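Local coordinates for protein 2'-5' RNA Ligase (Thermus thermophilus, PDB 1IUH) that belongs to the LigT-like family of the 2H phosphoesterase superfamily, a fold of two similar lobes that face each other across a cleft, at residues 56-61 with 174-178; 68-72 with 152-156; 98-102 with 126-130. All coordinates share one frame; numbering follows the deposited sequence. Where two conformers were deposited one is given.

Contact 1 (56-61 with 174-178); sequences YLALGH and LEKFS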
ATOM      1  N   TYR A  56      -0.374   6.719  16.410  1.00 17.95           N
ATOM      2  CA  TYR A  56      -0.758   6.063  15.167  1.00 19.10           C
ATOM      3  C   TYR A  56      -1.869   4.983  15.389  1.00 19.02           C
ATOM      4  O   TYR A  56      -2.761   4.790  14.550  1.00 19.03           O
ATOM      5  CB  TYR A  56       0.491   5.494  14.508  1.00 17.31           C
ATOM      6  CG  TYR A  56       1.439   6.641  14.157  1.00 18.32           C
ATOM      7  CD1 TYR A  56       2.784   6.637  14.590  1.00 16.70           C
ATOM      8  CD2 TYR A  56       0.979   7.726  13.413  1.00 15.31           C
ATOM      9  CE1 TYR A  56       3.622   7.662  14.296  1.00 17.98           C
ATOM     10  CE2 TYR A  56       1.794   8.755  13.106  1.00 17.33           C
ATOM     11  CZ  TYR A  56       3.126   8.746  13.537  1.00 19.62           C
ATOM     12  OH  TYR A  56       3.968   9.798  13.194  1.00 18.04           O
ATOM     13  N   LEU A  57      -1.829   4.311  16.534  1.00 19.17           N
ATOM     14  CA  LEU A  57      -2.840   3.311  16.892  1.00 19.02           C
ATOM     15  C   LEU A  57      -4.179   3.973  17.087  1.00 18.89           C
ATOM     16  O   LEU A  57      -5.205   3.502  16.548  1.00 22.37           O
ATOM     17  CB  LEU A  57      -2.439   2.540  18.178  1.00 16.77           C
ATOM     18  CG  LEU A  57      -1.261   1.555  17.950  1.00 18.43           C
ATOM     19  CD1 LEU A  57      -0.746   0.957  19.272  1.00 18.29           C
ATOM     20  CD2 LEU A  57      -1.685   0.405  16.994  1.00 17.44           C
ATOM     21  N   ALA A  58      -4.189   5.083  17.814  1.00 17.55           N
ATOM     22  CA  ALA A  58      -5.447   5.757  18.083  1.00 17.30           C
ATOM     23  C   ALA A  58      -6.056   6.336  16.777  1.00 18.15           C
ATOM     24  O   ALA A  58      -7.286   6.280  16.502  1.00 16.85           O
ATOM     25  CB  ALA A  58      -5.208   6.829  19.135  1.00 16.82           C
ATOM     26  N   LEU A  59      -5.164   6.869  15.957  1.00 18.32           N
ATOM     27  CA  LEU A  59      -5.567   7.391  14.702  1.00 17.93           C
ATOM     28  C   LEU A  59      -6.242   6.280  13.902  1.00 18.13           C
ATOM     29  O   LEU A  59      -7.299   6.494  13.284  1.00 19.37           O
ATOM     30  CB  LEU A  59      -4.375   7.930  13.977  1.00 18.32           C
ATOM     31  CG  LEU A  59      -4.704   8.548  12.612  1.00 21.41           C
ATOM     32  CD1 LEU A  59      -5.945   9.436  12.698  1.00 19.33           C
ATOM     33  CD2 LEU A  59      -3.520   9.366  12.161  1.00 19.16           C
ATOM     34  N   GLY A  60      -5.688   5.082  13.954  1.00 17.60           N
ATOM     35  CA  GLY A  60      -6.293   3.983  13.197  1.00 17.03           C
ATOM     36  C   GLY A  60      -7.694   3.654  13.728  1.00 19.95           C
ATOM     37  O   GLY A  60      -8.673   3.528  12.950  1.00 17.15           O
ATOM     38  N   HIS A  61      -7.808   3.526  15.065  1.00 19.84           N
ATOM     39  CA  HIS A  61      -9.111   3.209  15.631  1.00 19.67           C
ATOM     40  C   HIS A  61     -10.103   4.313  15.290  1.00 20.06           C
ATOM     41  O   HIS A  61     -11.243   4.034  14.949  1.00 20.12           O
ATOM     42  CB  HIS A  61      -9.045   3.001  17.161  1.00 17.55           C
ATOM     43  CG  HIS A  61      -8.108   1.919  17.602  1.00 16.31           C
ATOM     44  ND1 HIS A  61      -8.339   0.573  17.360  1.00 17.27           N
ATOM     45  CD2 HIS A  61      -6.946   1.982  18.296  1.00 13.26           C
ATOM     46  CE1 HIS A  61      -7.364  -0.142  17.895  1.00 14.75           C
ATOM     47  NE2 HIS A  61      -6.508   0.692  18.466  1.00 16.90           N
ATOM     48  N   LEU A 174       1.312  -4.294  13.505  1.00 25.37           N
ATOM     49  CA  LEU A 174       1.150  -3.912  14.887  1.00 24.28           C
ATOM     50  C   LEU A 174      -0.273  -3.951  15.196  1.00 25.69           C
ATOM     51  O   LEU A 174      -0.629  -4.236  16.284  1.00 27.69           O
ATOM     52  CB  LEU A 174       1.652  -2.523  15.156  1.00 23.36           C
ATOM     53  CG  LEU A 174       3.100  -2.408  14.691  1.00 23.81           C
ATOM     54  CD1 LEU A 174       3.683  -1.080  15.163  1.00 23.55           C
ATOM     55  CD2 LEU A 174       3.908  -3.597  15.250  1.00 25.01           C
ATOM     56  N   GLU A 175      -1.115  -3.618  14.237  1.00 27.38           N
ATOM     57  CA  GLU A 175      -2.534  -3.690  14.474  1.00 26.61           C
ATOM     58  C   GLU A 175      -3.401  -3.640  13.250  1.00 25.69           C
ATOM     59  O   GLU A 175      -3.029  -3.026  12.283  1.00 25.69           O
ATOM     60  CB  GLU A 175      -3.020  -2.628  15.457  1.00 27.38           C
ATOM     61  CG  GLU A 175      -3.567  -3.423  16.659  1.00 32.58           C
ATOM     62  CD  GLU A 175      -4.737  -2.795  17.295  1.00 33.15           C
ATOM     63  OE1 GLU A 175      -4.535  -1.763  17.966  1.00 37.32           O
ATOM     64  OE2 GLU A 175      -5.850  -3.313  17.132  1.00 33.09           O
ATOM     65  N   LYS A 176      -4.534  -4.340  13.319  1.00 23.52           N
ATOM     66  CA  LYS A 176      -5.529  -4.385  12.277  1.00 23.26           C
ATOM     67  C   LYS A 176      -6.722  -3.563  12.788  1.00 22.97           C
ATOM     68  O   LYS A 176      -6.962  -3.494  13.984  1.00 23.23           O
ATOM     69  CB  LYS A 176      -5.947  -5.823  12.021  1.00 23.43           C
ATOM     70  CG  LYS A 176      -4.896  -6.644  11.363  1.00 24.41           C
ATOM     71  CD  LYS A 176      -5.351  -8.080  11.251  1.00 30.32           C
ATOM     72  CE  LYS A 176      -4.809  -8.746   9.925  1.00 34.90           C
ATOM     73  NZ  LYS A 176      -4.147 -10.117  10.082  1.00 35.95           N
ATOM     74  N   PHE A 177      -7.445  -2.908  11.888  1.00 22.09           N
ATOM     75  CA  PHE A 177      -8.591  -2.064  12.263  1.00 21.05           C
ATOM     76  C   PHE A 177      -9.778  -2.436  11.365  1.00 22.56           C
ATOM     77  O   PHE A 177      -9.633  -2.650  10.158  1.00 22.95           O
ATOM     78  CB  PHE A 177      -8.241  -0.561  12.084  1.00 20.91           C
ATOM     79  CG  PHE A 177      -6.943  -0.122  12.762  1.00 18.52           C
ATOM     80  CD1 PHE A 177      -5.745  -0.052  12.040  1.00 19.38           C
ATOM     81  CD2 PHE A 177      -6.941   0.296  14.089  1.00 18.31           C
ATOM     82  CE1 PHE A 177      -4.591   0.430  12.608  1.00 16.18           C
ATOM     83  CE2 PHE A 177      -5.790   0.789  14.684  1.00 18.33           C
ATOM     84  CZ  PHE A 177      -4.611   0.862  13.947  1.00 17.47           C
ATOM     85  N   SER A 178     -10.961  -2.534  11.939  1.00 22.35           N
ATOM     86  CA  SER A 178     -12.091  -2.908  11.116  1.00 22.89           C
ATOM     87  C   SER A 178     -12.979  -1.739  10.717  1.00 22.74           C
ATOM     88  O   SER A 178     -13.374  -0.961  11.548  1.00 22.86           O
ATOM     89  CB  SER A 178     -12.898  -3.999  11.843  1.00 23.36           C
ATOM     90  OG  SER A 178     -12.048  -5.118  12.070  1.00 23.22           O
TER

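Contact 2 (68-72 with 152-156); sequences APFRA and WPVEG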
ATOM      1  N   ALA A  68     -17.138   3.247   6.606  1.00 20.79           N
ATOM      2  CA  ALA A  68     -17.714   1.937   6.311  1.00 20.15           C
ATOM      3  C   ALA A  68     -16.896   1.071   5.290  1.00 18.90           C
ATOM      4  O   ALA A  68     -16.096   1.563   4.545  1.00 14.36           O
ATOM      5  CB  ALA A  68     -19.122   2.144   5.776  1.00 15.57           C
ATOM      6  N   PRO A  69     -17.088  -0.257   5.318  1.00 21.02           N
ATOM      7  CA  PRO A  69     -16.410  -1.170   4.393  1.00 21.85           C
ATOM      8  C   PRO A  69     -16.853  -0.651   3.031  1.00 22.64           C
ATOM      9  O   PRO A  69     -17.948  -0.189   2.888  1.00 22.93           O
ATOM     10  CB  PRO A  69     -17.056  -2.508   4.725  1.00 21.47           C
ATOM     11  CG  PRO A  69     -17.194  -2.390   6.252  1.00 17.99           C
ATOM     12  CD  PRO A  69     -17.742  -1.009   6.412  1.00 20.12           C
ATOM     13  N   PHE A  70     -15.998  -0.690   2.029  1.00 24.53           N
ATOM     14  CA  PHE A  70     -16.376  -0.178   0.711  1.00 24.29           C
ATOM     15  C   PHE A  70     -15.826  -1.143  -0.361  1.00 26.50           C
ATOM     16  O   PHE A  70     -14.900  -1.890  -0.063  1.00 27.50           O
ATOM     17  CB  PHE A  70     -15.781   1.219   0.543  1.00 17.87           C
ATOM     18  CG  PHE A  70     -14.277   1.268   0.706  1.00 15.93           C
ATOM     19  CD1 PHE A  70     -13.449   0.966  -0.362  1.00 10.86           C
ATOM     20  CD2 PHE A  70     -13.686   1.654   1.960  1.00 13.46           C
ATOM     21  CE1 PHE A  70     -12.021   1.052  -0.225  1.00 11.75           C
ATOM     22  CE2 PHE A  70     -12.262   1.747   2.119  1.00 12.18           C
ATOM     23  CZ  PHE A  70     -11.423   1.442   0.991  1.00 11.48           C
ATOM     24  N   ARG A  71     -16.379  -1.133  -1.576  1.00 28.37           N
ATOM     25  CA  ARG A  71     -15.869  -2.018  -2.627  1.00 30.03           C
ATOM     26  C   ARG A  71     -14.758  -1.353  -3.421  1.00 30.82           C
ATOM     27  O   ARG A  71     -14.838  -0.150  -3.713  1.00 30.73           O
ATOM     28  CB  ARG A  71     -16.966  -2.394  -3.613  1.00 33.48           C
ATOM     29  CG  ARG A  71     -17.679  -3.703  -3.316  1.00 37.67           C
ATOM     30  CD  ARG A  71     -18.947  -3.547  -2.485  1.00 41.53           C
ATOM     31  NE  ARG A  71     -20.202  -3.558  -3.235  1.00 43.47           N
ATOM     32  CZ  ARG A  71     -20.598  -2.571  -4.023  1.00 45.21           C
ATOM     33  NH1 ARG A  71     -19.839  -1.505  -4.168  1.00 46.09           N
ATOM     34  NH2 ARG A  71     -21.756  -2.641  -4.649  1.00 46.29           N
ATOM     35  N   ALA A  72     -13.707  -2.120  -3.737  1.00 29.83           N
ATOM     36  CA  ALA A  72     -12.602  -1.636  -4.556  1.00 28.23           C
ATOM     37  C   ALA A  72     -12.622  -2.546  -5.795  1.00 30.48           C
ATOM     38  O   ALA A  72     -13.165  -3.680  -5.774  1.00 29.24           O
ATOM     39  CB  ALA A  72     -11.274  -1.784  -3.856  1.00 25.95           C
ATOM     40  N   TRP A 152     -13.739  -6.295  -5.049  1.00 24.05           N
ATOM     41  CA  TRP A 152     -13.656  -7.018  -3.805  1.00 22.63           C
ATOM     42  C   TRP A 152     -14.052  -6.055  -2.691  1.00 23.01           C
ATOM     43  O   TRP A 152     -14.015  -4.834  -2.872  1.00 25.20           O
ATOM     44  CB  TRP A 152     -12.251  -7.584  -3.612  1.00 17.70           C
ATOM     45  CG  TRP A 152     -11.306  -6.714  -2.889  1.00 18.58           C
ATOM     46  CD1 TRP A 152     -11.000  -6.780  -1.559  1.00 16.23           C
ATOM     47  CD2 TRP A 152     -10.371  -5.792  -3.465  1.00 17.90           C
ATOM     48  NE1 TRP A 152      -9.928  -5.994  -1.286  1.00 15.46           N
ATOM     49  CE2 TRP A 152      -9.513  -5.372  -2.422  1.00 16.91           C
ATOM     50  CE3 TRP A 152     -10.171  -5.288  -4.763  1.00 18.78           C
ATOM     51  CZ2 TRP A 152      -8.458  -4.474  -2.625  1.00 18.07           C
ATOM     52  CZ3 TRP A 152      -9.135  -4.400  -4.980  1.00 18.34           C
ATOM     53  CH2 TRP A 152      -8.282  -3.996  -3.921  1.00 19.66           C
ATOM     54  N   PRO A 153     -14.452  -6.586  -1.537  1.00 23.47           N
ATOM     55  CA  PRO A 153     -14.872  -5.824  -0.339  1.00 22.78           C
ATOM     56  C   PRO A 153     -13.720  -5.389   0.543  1.00 22.38           C
ATOM     57  O   PRO A 153     -13.051  -6.247   1.087  1.00 24.50           O
ATOM     58  CB  PRO A 153     -15.763  -6.846   0.437  1.00 22.21           C
ATOM     59  CG  PRO A 153     -16.227  -7.819  -0.649  1.00 22.97           C
ATOM     60  CD  PRO A 153     -14.917  -7.984  -1.444  1.00 23.57           C
ATOM     61  N   VAL A 154     -13.476  -4.098   0.738  1.00 22.63           N
ATOM     62  CA  VAL A 154     -12.382  -3.674   1.668  1.00 21.69           C
ATOM     63  C   VAL A 154     -13.024  -3.463   3.029  1.00 21.27           C
ATOM     64  O   VAL A 154     -13.855  -2.573   3.171  1.00 20.94           O
ATOM     65  CB  VAL A 154     -11.699  -2.346   1.222  1.00 21.05           C
ATOM     66  CG1 VAL A 154     -10.649  -1.951   2.203  1.00 19.67           C
ATOM     67  CG2 VAL A 154     -11.087  -2.501  -0.186  1.00 20.03           C
ATOM     68  N   GLU A 155     -12.640  -4.288   4.008  1.00 22.29           N
ATOM     69  CA  GLU A 155     -13.191  -4.278   5.369  1.00 21.86           C
ATOM     70  C   GLU A 155     -12.321  -3.700   6.450  1.00 22.38           C
ATOM     71  O   GLU A 155     -12.751  -3.609   7.604  1.00 21.63           O
ATOM     72  CB  GLU A 155     -13.510  -5.675   5.800  1.00 22.71           C
ATOM     73  CG  GLU A 155     -13.837  -6.504   4.666  1.00 27.30           C
ATOM     74  CD  GLU A 155     -15.278  -6.862   4.645  1.00 30.51           C
ATOM     75  OE1 GLU A 155     -16.092  -5.978   5.039  1.00 31.62           O
ATOM     76  OE2 GLU A 155     -15.582  -8.022   4.228  1.00 32.47           O
ATOM     77  N   GLY A 156     -11.090  -3.330   6.119  1.00 22.78           N
ATOM     78  CA  GLY A 156     -10.240  -2.759   7.155  1.00 21.09           C
ATOM     79  C   GLY A 156      -8.833  -2.565   6.674  1.00 20.39           C
ATOM     80  O   GLY A 156      -8.542  -2.819   5.517  1.00 21.58           O
TER

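Contact 3 (98-102 with 126-130); sequences FLRLA and PFKPH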
ATOM      1  N   PHE A  98     -10.349   4.457  -0.623  1.00 22.80           N
ATOM      2  CA  PHE A  98      -8.913   4.530  -0.419  1.00 22.51           C
ATOM      3  C   PHE A  98      -8.527   5.967  -0.230  1.00 23.54           C
ATOM      4  O   PHE A  98      -7.709   6.286   0.635  1.00 24.77           O
ATOM      5  CB  PHE A  98      -8.085   3.998  -1.601  1.00 20.49           C
ATOM      6  CG  PHE A  98      -8.260   2.547  -1.864  1.00 18.48           C
ATOM      7  CD1 PHE A  98      -8.546   2.104  -3.165  1.00 15.97           C
ATOM      8  CD2 PHE A  98      -8.180   1.600  -0.803  1.00 17.14           C
ATOM      9  CE1 PHE A  98      -8.751   0.727  -3.418  1.00 17.01           C
ATOM     10  CE2 PHE A  98      -8.388   0.214  -1.046  1.00 17.78           C
ATOM     11  CZ  PHE A  98      -8.674  -0.232  -2.363  1.00 15.40           C
ATOM     12  N   LEU A  99      -9.103   6.844  -1.038  1.00 24.79           N
ATOM     13  CA  LEU A  99      -8.734   8.245  -0.943  1.00 24.70           C
ATOM     14  C   LEU A  99      -9.220   8.790   0.378  1.00 22.94           C
ATOM     15  O   LEU A  99      -8.482   9.508   1.028  1.00 22.88           O
ATOM     16  CB  LEU A  99      -9.303   9.073  -2.109  1.00 27.58           C
ATOM     17  CG  LEU A  99      -9.077   8.833  -3.636  1.00 31.41           C
ATOM     18  CD1 LEU A  99      -7.917   7.887  -3.970  1.00 32.39           C
ATOM     19  CD2 LEU A  99     -10.361   8.266  -4.249  1.00 31.57           C
ATOM     20  N   ARG A 100     -10.436   8.442   0.792  1.00 21.28           N
ATOM     21  CA  ARG A 100     -10.960   8.926   2.092  1.00 20.34           C
ATOM     22  C   ARG A 100     -10.057   8.457   3.277  1.00 19.41           C
ATOM     23  O   ARG A 100      -9.659   9.250   4.150  1.00 19.03           O
ATOM     24  CB  ARG A 100     -12.438   8.505   2.315  1.00 19.74           C
ATOM     25  CG  ARG A 100     -13.452   9.181   1.376  1.00 20.11           C
ATOM     26  CD  ARG A 100     -14.856   8.617   1.525  1.00 20.38           C
ATOM     27  NE  ARG A 100     -15.452   8.885   2.833  1.00 23.59           N
ATOM     28  CZ  ARG A 100     -15.969  10.064   3.239  1.00 26.32           C
ATOM     29  NH1 ARG A 100     -16.011  11.131   2.446  1.00 26.32           N
ATOM     30  NH2 ARG A 100     -16.390  10.218   4.488  1.00 25.83           N
ATOM     31  N   LEU A 101      -9.682   7.193   3.301  1.00 18.12           N
ATOM     32  CA  LEU A 101      -8.775   6.782   4.383  1.00 19.44           C
ATOM     33  C   LEU A 101      -7.401   7.487   4.284  1.00 19.93           C
ATOM     34  O   LEU A 101      -6.809   7.862   5.286  1.00 21.46           O
ATOM     35  CB  LEU A 101      -8.576   5.256   4.392  1.00 18.05           C
ATOM     36  CG  LEU A 101      -9.824   4.445   4.748  1.00 17.50           C
ATOM     37  CD1 LEU A 101      -9.481   2.925   4.666  1.00 18.45           C
ATOM     38  CD2 LEU A 101     -10.334   4.852   6.128  1.00 15.64           C
ATOM     39  N   ALA A 102      -6.892   7.674   3.081  1.00 19.85           N
ATOM     40  CA  ALA A 102      -5.604   8.342   2.944  1.00 22.05           C
ATOM     41  C   ALA A 102      -5.682   9.797   3.488  1.00 23.87           C
ATOM     42  O   ALA A 102      -4.749  10.279   4.153  1.00 23.83           O
ATOM     43  CB  ALA A 102      -5.156   8.328   1.431  1.00 19.68           C
ATOM     44  N   PRO A 126       1.159  12.822  -4.336  1.00 38.28           N
ATOM     45  CA  PRO A 126      -0.302  12.742  -4.417  1.00 36.45           C
ATOM     46  C   PRO A 126      -0.608  11.267  -4.331  1.00 34.02           C
ATOM     47  O   PRO A 126       0.004  10.476  -5.011  1.00 33.02           O
ATOM     48  CB  PRO A 126      -0.604  13.273  -5.815  1.00 35.55           C
ATOM     49  CG  PRO A 126       0.497  14.247  -6.054  1.00 37.75           C
ATOM     50  CD  PRO A 126       1.707  13.460  -5.556  1.00 39.36           C
ATOM     51  N   PHE A 127      -1.569  10.915  -3.508  1.00 33.06           N
ATOM     52  CA  PHE A 127      -1.946   9.530  -3.344  1.00 32.11           C
ATOM     53  C   PHE A 127      -2.456   8.888  -4.650  1.00 33.05           C
ATOM     54  O   PHE A 127      -3.337   9.409  -5.315  1.00 33.42           O
ATOM     55  CB  PHE A 127      -3.005   9.427  -2.245  1.00 28.74           C
ATOM     56  CG  PHE A 127      -3.595   8.086  -2.110  1.00 24.95           C
ATOM     57  CD1 PHE A 127      -2.823   7.012  -1.730  1.00 24.98           C
ATOM     58  CD2 PHE A 127      -4.921   7.878  -2.358  1.00 24.75           C
ATOM     59  CE1 PHE A 127      -3.378   5.725  -1.593  1.00 22.75           C
ATOM     60  CE2 PHE A 127      -5.486   6.569  -2.220  1.00 25.14           C
ATOM     61  CZ  PHE A 127      -4.695   5.508  -1.834  1.00 21.25           C
ATOM     62  N   LYS A 128      -1.889   7.738  -4.980  1.00 33.67           N
ATOM     63  CA  LYS A 128      -2.250   6.960  -6.147  1.00 35.34           C
ATOM     64  C   LYS A 128      -2.574   5.523  -5.694  1.00 34.79           C
ATOM     65  O   LYS A 128      -1.647   4.735  -5.467  1.00 36.55           O
ATOM     66  CB  LYS A 128      -1.060   6.870  -7.076  1.00 38.01           C
ATOM     67  CG  LYS A 128      -1.330   7.352  -8.427  1.00 42.51           C
ATOM     68  CD  LYS A 128      -0.650   8.686  -8.613  1.00 45.40           C
ATOM     69  CE  LYS A 128      -1.165   9.344  -9.873  1.00 47.65           C
ATOM     70  NZ  LYS A 128      -0.221  10.420 -10.223  1.00 51.73           N
ATOM     71  N   PRO A 129      -3.857   5.136  -5.599  1.00 31.71           N
ATOM     72  CA  PRO A 129      -4.045   3.741  -5.150  1.00 29.72           C
ATOM     73  C   PRO A 129      -3.385   2.681  -6.081  1.00 29.05           C
ATOM     74  O   PRO A 129      -3.968   2.303  -7.109  1.00 28.35           O
ATOM     75  CB  PRO A 129      -5.575   3.604  -5.049  1.00 30.79           C
ATOM     76  CG  PRO A 129      -6.076   4.555  -6.132  1.00 31.62           C
ATOM     77  CD  PRO A 129      -5.075   5.728  -6.166  1.00 29.13           C
ATOM     78  N   HIS A 130      -2.178   2.236  -5.693  0.54 29.16           N
ATOM     79  CA  HIS A 130      -1.327   1.272  -6.427  0.54 28.46           C
ATOM     80  C   HIS A 130      -0.933   0.050  -5.536  0.54 27.68           C
ATOM     81  O   HIS A 130      -0.814   0.206  -4.323  0.54 27.71           O
ATOM     82  CB  HIS A 130      -0.015   1.985  -6.875  0.54 28.22           C
ATOM     83  CG  HIS A 130      -0.193   3.081  -7.897  0.54 28.92           C
ATOM     84  ND1 HIS A 130       0.867   3.831  -8.366  0.54 27.15           N
ATOM     85  CD2 HIS A 130      -1.292   3.520  -8.574  0.54 28.98           C
ATOM     86  CE1 HIS A 130       0.432   4.680  -9.285  0.54 27.78           C
ATOM     87  NE2 HIS A 130      -0.872   4.513  -9.430  0.54 28.02           N
TER

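Contact 1 (56-61 with 174-178)
Helix packed on sheet, within one lobe of the LigT-like fold, is what brings F177 against L57, G60 and H61. Helix residues 56-61 and strand residues 175-178 run nearly the same way, 21° apart, and their axes come within 8.9 Å. The strand pushes its phenylalanine into the helix where G60 has no side chain. G60 CA lies over one face of the F177 ring, 3.7 Å from its centroid, a CH-pi contact shifted toward the ring's rim, so the phenyl ring presses on bare backbone. The CB of F177 already heads for the helix; a chi1 of -52°, with CG anti to the carbonyl carbon, then sets the ring against G60 with its edge to H61.

One turn on from L57 along the helix, H61 takes the edge of the same ring. This is a T-shaped pair with planes at 79° and centroids 4.9 Å apart, and F177 CE2 stands over the centre of the imidazole. At the rim of the imidazole, H61 NE2 is 3.2 Å from E175 OE1. L57 closes the group from the preceding turn, its CD2 3.7 Å from E175 CB and 4.2 Å from F177 CZ. Apolar atoms therefore gather round the phenylalanine, while H61 and E175 form the more open border.

At L174 and E175 the strand carries a classic beta bulge facing L159. Behind F177 come F157 and L159 of strand 150-164. Helix 53-66 thus packs on strand 169-178 with L57, G60 and H61 and, along another side, touches helix 96-113 through Y56 and L59.

Contact 2 (68-72 with 152-156)
Backbone hydrogen bonds tie F70 to V154 and A72 to W152, two antiparallel hydrogen-bonded pairs on either side of the non-hydrogen-bonded pair R71-P153. Strands 70-80 and 150-164 pair here in the large antiparallel sheet of the LigT-like fold, the axes of the short segments 132° apart. F70 N donates to V154 O at 3.1 Å, and V154 N returns the bond to F70 O at 2.7 Å. A72 N reaches W152 O at 2.9 Å, the straightest of the four with 168° at the hydrogen, while W152 N donates a hydrogen bond to A72 O at 2.8 Å. Proline at 153 has no N-H to offer, but its pair needs none there. Between the rungs R71 CA adds a CA-H...O contact to W152 O at 3.4 Å.

CH-pi contacts dominate the face that carries F70, A72, W152 and V154. V154 CB sits over the F70 ring, 3.9 Å from its centroid. With CG wedged between its backbone N and carbonyl carbon (chi1 57°), F70 folds its ring across toward the valine. A72 CB rests over the six-membered ring of W152, 3.7 Å from that centroid, and V154 CG2 lies over the same tryptophan face. F98 and L101 of helix 96-113 continue this apolar layer.

Other contacts are sparse: E155 OE1 comes 3.6 Å from P69 CB, and R71 has a long, weak ion pair with E151. The backbone bonds thus fix the register, while the two faces differ sharply, aromatic and aliphatic toward the helix, prolines and charged side chains, largely exposed, on the other.

Contact 3 (98-102 with 126-130)
F127 plugs the loop before strand 130-136 against helix 96-113, filling the angle between L99, F98 and A102. The loop leads into H130, the first residue of an H-x-T sequence of the kind that marks the 2H superfamily, so the contact joins helix and signature strand just where that strand begins.

The tight part surrounds the F127 ring. A102 CB stands over the middle of one face, a CH-pi contact 3.9 Å from the centroid, and P129 N lies over the opposite face, nearer the rim. The ring is thus held between a helix residue and the loop's own backbone. At its edge, in plane, comes F98 CB, 3.7 Å from F127 CE2. The L99 side chain crosses the phenylalanine at about a right angle and brings CD1 to the neighbouring part of the rim, 3.3 Å from F127 CE2. Because CG of F127 sits beside the carbonyl carbon (chi1 172°), the ring lies toward the residues that follow, with one face to P129 N, while still reaching the helix.

Looser packing follows along the loop. L99 CD1 is 4.2 Å from P129 CD, and the CB of exposed K128 points away from the helix. P129 still touches buried F98, beside L40 of strand 39-47: its CB meets F98 CD1 at 3.8 Å.

Contact 2 is the one held by main-chain hydrogen bonds, as befits strand on strand; contacts 1 and 3 join helices to a strand and a loop through side chains. All three are partly buried, but contact 3 has no fully exposed touching residue and contact 2 has four. From contact centre to chain centre is about 9 Å for contact 3 and 15 Å for the others. Side-chain contacts are apolar in contact 3, whereas contact 1 has a histidine-glutamate border and contact 2 an exposed face of prolines and charged residues. F98 of contact 3 also packs on contact 2, its CZ 3.4 Å from A72 CB. Contacts 1 and 2 share the sheet through neighbouring strands 150-164 and 169-178.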